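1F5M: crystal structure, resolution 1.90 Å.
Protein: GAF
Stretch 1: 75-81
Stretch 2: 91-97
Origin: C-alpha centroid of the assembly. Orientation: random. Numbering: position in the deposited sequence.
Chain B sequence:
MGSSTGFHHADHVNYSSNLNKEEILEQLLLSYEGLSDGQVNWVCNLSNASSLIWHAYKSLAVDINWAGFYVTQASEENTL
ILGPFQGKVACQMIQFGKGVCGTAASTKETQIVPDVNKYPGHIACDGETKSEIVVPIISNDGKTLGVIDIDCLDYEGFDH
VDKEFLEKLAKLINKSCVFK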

ATOM      1  N   SER B  75       0.179 -20.621  -5.301  1.00 51.46           N
ATOM      2  CA  SER B  75      -0.268 -21.931  -4.886  1.00 52.75           C
ATOM      3  C   SER B  75      -1.613 -22.341  -5.511  1.00 53.43           C
ATOM      4  O   SER B  75      -1.859 -23.532  -5.697  1.00 53.42           O
ATOM      5  N   GLU B  76      -2.478 -21.378  -5.838  1.00 53.84           N
ATOM      6  CA  GLU B  76      -3.784 -21.708  -6.430  1.00 54.22           C
ATOM      7  C   GLU B  76      -4.263 -20.668  -7.460  1.00 54.03           C
ATOM      8  O   GLU B  76      -4.669 -19.559  -7.093  1.00 54.09           O
ATOM      9  N   GLU B  77      -4.239 -21.032  -8.744  1.00 53.07           N
ATOM     10  CA  GLU B  77      -4.628 -20.095  -9.809  1.00 52.20           C
ATOM     11  C   GLU B  77      -6.125 -19.814  -9.973  1.00 50.21           C
ATOM     12  O   GLU B  77      -6.571 -19.476 -11.077  1.00 49.79           O
ATOM     13  N   ASN B  78      -6.888 -19.980  -8.888  1.00 47.62           N
ATOM     14  CA  ASN B  78      -8.326 -19.706  -8.857  1.00 44.08           C
ATOM     15  C   ASN B  78      -8.631 -18.903  -7.603  1.00 40.95           C
ATOM     16  O   ASN B  78      -9.781 -18.816  -7.170  1.00 39.78           O
ATOM     17  N   THR B  79      -7.587 -18.318  -7.027  1.00 36.24           N
ATOM     18  CA  THR B  79      -7.732 -17.528  -5.827  1.00 33.47           C
ATOM     19  C   THR B  79      -6.910 -16.244  -5.929  1.00 28.94           C
ATOM     20  O   THR B  79      -5.839 -16.247  -6.512  1.00 27.41           O
ATOM     21  N   LEU B  80      -7.460 -15.146  -5.401  1.00 27.04           N
ATOM     22  CA  LEU B  80      -6.808 -13.824  -5.383  1.00 25.70           C
ATOM     23  C   LEU B  80      -6.384 -13.529  -3.945  1.00 24.66           C
ATOM     24  O   LEU B  80      -7.167 -13.728  -3.020  1.00 25.45           O
ATOM     25  N   ILE B  81      -5.166 -13.059  -3.770  1.00 24.07           N
ATOM     26  CA  ILE B  81      -4.642 -12.705  -2.440  1.00 24.69           C
ATOM     27  C   ILE B  81      -4.419 -11.181  -2.436  1.00 22.95           C
ATOM     28  O   ILE B  81      -3.895 -10.620  -3.415  1.00 22.51           O
ATOM     29  N   CYS B  91     -10.348  -7.134   2.604  1.00 22.86           N
ATOM     30  CA  CYS B  91     -10.454  -8.588   2.589  1.00 24.73           C
ATOM     31  C   CYS B  91      -9.132  -9.191   2.078  1.00 24.92           C
ATOM     32  O   CYS B  91      -8.528  -8.686   1.125  1.00 24.98           O
ATOM     33  N   GLN B  92      -8.683 -10.259   2.732  1.00 24.51           N
ATOM     34  CA  GLN B  92      -7.422 -10.927   2.427  1.00 25.19           C
ATOM     35  C   GLN B  92      -7.411 -11.890   1.245  1.00 25.99           C
ATOM     36  O   GLN B  92      -6.373 -12.097   0.584  1.00 26.04           O
ATOM     37  N   MET B  93      -8.559 -12.482   0.944  1.00 25.83           N
ATOM     38  CA  MET B  93      -8.567 -13.434  -0.135  1.00 26.27           C
ATOM     39  C   MET B  93      -9.918 -13.393  -0.794  1.00 24.60           C
ATOM     40  O   MET B  93     -10.905 -13.185  -0.118  1.00 23.13           O
ATOM     41  N   ILE B  94      -9.945 -13.537  -2.112  1.00 24.64           N
ATOM     42  CA  ILE B  94     -11.205 -13.573  -2.854  1.00 24.94           C
ATOM     43  C   ILE B  94     -11.139 -14.748  -3.827  1.00 27.66           C
ATOM     44  O   ILE B  94     -10.120 -14.951  -4.494  1.00 28.31           O
ATOM     45  N   GLN B  95     -12.229 -15.517  -3.913  1.00 30.01           N
ATOM     46  CA  GLN B  95     -12.274 -16.686  -4.786  1.00 29.80           C
ATOM     47  C   GLN B  95     -12.754 -16.247  -6.182  1.00 29.33           C
ATOM     48  O   GLN B  95     -13.647 -15.390  -6.291  1.00 27.48           O
ATOM     49  N   PHE B  96     -12.143 -16.794  -7.239  1.00 28.60           N
ATOM     50  CA  PHE B  96     -12.518 -16.441  -8.614  1.00 28.70           C
ATOM     51  C   PHE B  96     -14.003 -16.691  -8.747  1.00 30.59           C
ATOM     52  O   PHE B  96     -14.562 -17.570  -8.072  1.00 31.18           O
ATOM     53  N   GLY B  97     -14.657 -15.917  -9.603  1.00 30.11           N
ATOM     54  CA  GLY B  97     -16.098 -16.079  -9.771  1.00 31.39           C
ATOM     55  C   GLY B  97     -16.941 -15.448  -8.654  1.00 30.74           C
ATOM     56  O   GLY B  97     -18.188 -15.419  -8.747  1.00 32.19           O
TER

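The two stretches pair as antiparallel strands, 79-81 against 93-95, with axes 162° apart in direction and 4.7 Å apart at closest approach. Alternation along the strands then sorts the side chains: T79, I81, M93 and Q95 lie on one face of the sheet, L80 and I94 on the other. The register is fixed at the L80/I94 pair, where L80 N donates to I94 O (2.8 Å, 164°) and I94 N to L80 O (2.9 Å, 162°). Beyond the strand, F96 N donates to N78 O at 3.1 Å and 169°, a nearly straight bond that holds F96 beside the loop that leads into strand 79-81.

F96 is covered more than any other residue here, 97 Å², and its CA-to-CB bond points toward stretch 1. With chi1 at -84° (m) and chi2 at 42°, the ring lies against the backbone of the turn. N78 CA sits 3.7 Å from the ring centroid and 14° off its normal, the geometry of a CH-pi contact, and E77 C lies over the same face. T79 N approaches F96 CE1 obliquely at 3.3 Å, and L80 CG reaches the same atom, F96 CE1, at 3.9 Å.

L80 (chi1 m, chi2 t) therefore meets both F96 and its cross-strand partner. I94 has the same m, t combination, and the two side chains come closest at L80 CB to I94 CB, 4.3 Å. This spacing reflects the pairing itself, since both CB atoms leave the same side of a hydrogen-bonded pair.

On the other face, T79 in the m rotamer directs OG1 and CG2 to different neighbours. Its CG2 lies 3.5 Å from M93 CG; M93 is extended at chi1 and chi2 (both t) before turning to m at chi3. The hydroxyl meets Q95, whose chi1 of -144° falls between wells, followed by chi2 at 43° (p) and chi3 at 61°. These torsions fold the chain back so that its amide comes nearer stretch 1, and Q95 NE2 donates to T79 OG1 at 2.5 Å and 144°. The same nitrogen, Q95 NE2, is also 2.5 Å from N78 O, but the angle is too poor for a hydrogen bond.

I81, also m, t, shares this face, while its backbone contributes a CA-H...O contact from I81 CA to Q92 O at 3.5 Å. The Q92 side chain instead leads away from stretch 1, and its amide atoms are hydrogen-bonded elsewhere in the structure.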

ATOM      1  CB  SER B  75      -0.353 -21.966  -3.351  1.00 54.15           C
ATOM      2  OG  SER B  75      -1.254 -22.980  -2.899  1.00 57.11           O
ATOM      3  CB  GLU B  76      -4.820 -21.864  -5.317  1.00 54.44           C
ATOM      4  CG  GLU B  76      -5.856 -22.944  -5.600  1.00 57.57           C
ATOM      5  CD  GLU B  76      -6.732 -22.636  -6.824  1.00 59.32           C
ATOM      6  OE1 GLU B  76      -7.406 -21.573  -6.817  1.00 57.87           O
ATOM      7  OE2 GLU B  76      -6.747 -23.463  -7.779  1.00 59.67           O
ATOM      8  CB  GLU B  77      -4.069 -20.549 -11.169  1.00 54.20           C
ATOM      9  CG  GLU B  77      -2.528 -20.681 -11.277  1.00 58.08           C
ATOM     10  CD  GLU B  77      -1.731 -20.024 -10.131  1.00 58.73           C
ATOM     11  OE1 GLU B  77      -1.728 -20.587  -9.005  1.00 59.85           O
ATOM     12  OE2 GLU B  77      -1.103 -18.953 -10.360  1.00 58.58           O
ATOM     13  CB  ASN B  78      -9.158 -20.983  -8.820  1.00 47.35           C
ATOM     14  CG  ASN B  78      -9.707 -21.361 -10.188  1.00 50.81           C
ATOM     15  OD1 ASN B  78     -10.336 -20.539 -10.880  1.00 52.68           O
ATOM     16  ND2 ASN B  78      -9.482 -22.613 -10.585  1.00 51.59           N
ATOM     17  CB  THR B  79      -7.298 -18.372  -4.624  1.00 35.25           C
ATOM     18  OG1 THR B  79      -8.258 -19.415  -4.466  1.00 37.25           O
ATOM     19  CG2 THR B  79      -7.247 -17.556  -3.355  1.00 36.18           C
ATOM     20  CB  LEU B  80      -7.783 -12.730  -5.811  1.00 28.13           C
ATOM     21  CG  LEU B  80      -8.250 -12.709  -7.275  1.00 28.27           C
ATOM     22  CD1 LEU B  80      -9.409 -11.681  -7.395  1.00 30.16           C
ATOM     23  CD2 LEU B  80      -7.095 -12.307  -8.190  1.00 26.25           C
ATOM     24  CB  ILE B  81      -3.284 -13.325  -2.175  1.00 27.10           C
ATOM     25  CG1 ILE B  81      -3.308 -14.807  -2.522  1.00 30.98           C
ATOM     26  CG2 ILE B  81      -2.913 -13.184  -0.716  1.00 27.45           C
ATOM     27  CD1 ILE B  81      -1.936 -15.420  -2.280  1.00 38.99           C
ATOM     28  CB  CYS B  91     -11.630  -9.005   1.688  1.00 26.11           C
ATOM     29  SG  CYS B  91     -13.162  -8.000   1.776  1.00 29.78           S
ATOM     30  CB  GLN B  92      -6.938 -11.674   3.685  1.00 24.60           C
ATOM     31  CG  GLN B  92      -6.878 -10.808   4.933  1.00 20.95           C
ATOM     32  CD  GLN B  92      -8.103 -10.931   5.810  1.00 23.60           C
ATOM     33  OE1 GLN B  92      -9.247 -11.022   5.315  1.00 22.36           O
ATOM     34  NE2 GLN B  92      -7.881 -10.938   7.136  1.00 22.17           N
ATOM     35  CB  MET B  93      -8.294 -14.835   0.462  1.00 28.71           C
ATOM     36  CG  MET B  93      -8.394 -16.003  -0.492  1.00 34.24           C
ATOM     37  SD  MET B  93      -7.872 -17.558   0.357  1.00 43.21           S
ATOM     38  CE  MET B  93      -6.210 -17.003   1.129  1.00 34.10           C
ATOM     39  CB  ILE B  94     -11.454 -12.284  -3.638  1.00 23.21           C
ATOM     40  CG1 ILE B  94     -11.626 -11.124  -2.656  1.00 25.87           C
ATOM     41  CG2 ILE B  94     -12.814 -12.402  -4.451  1.00 21.08           C
ATOM     42  CD1 ILE B  94     -11.465  -9.766  -3.301  1.00 26.46           C
ATOM     43  CB  GLN B  95     -13.223 -17.702  -4.147  1.00 34.44           C
ATOM     44  CG  GLN B  95     -12.827 -19.160  -4.305  1.00 40.39           C
ATOM     45  CD  GLN B  95     -11.347 -19.378  -4.078  1.00 44.24           C
ATOM     46  OE1 GLN B  95     -10.818 -19.106  -2.991  1.00 43.45           O
ATOM     47  NE2 GLN B  95     -10.661 -19.870  -5.115  1.00 46.08           N
ATOM     48  CB  PHE B  96     -11.776 -17.296  -9.656  1.00 27.48           C
ATOM     49  CG  PHE B  96     -10.408 -16.793 -10.010  1.00 27.22           C
ATOM     50  CD1 PHE B  96      -9.542 -16.327  -9.020  1.00 24.54           C
ATOM     51  CD2 PHE B  96      -9.938 -16.893 -11.335  1.00 28.05           C
ATOM     52  CE1 PHE B  96      -8.240 -15.978  -9.318  1.00 25.24           C
ATOM     53  CE2 PHE B  96      -8.632 -16.548 -11.646  1.00 27.10           C
ATOM     54  CZ  PHE B  96      -7.771 -16.091 -10.630  1.00 28.20           C
TER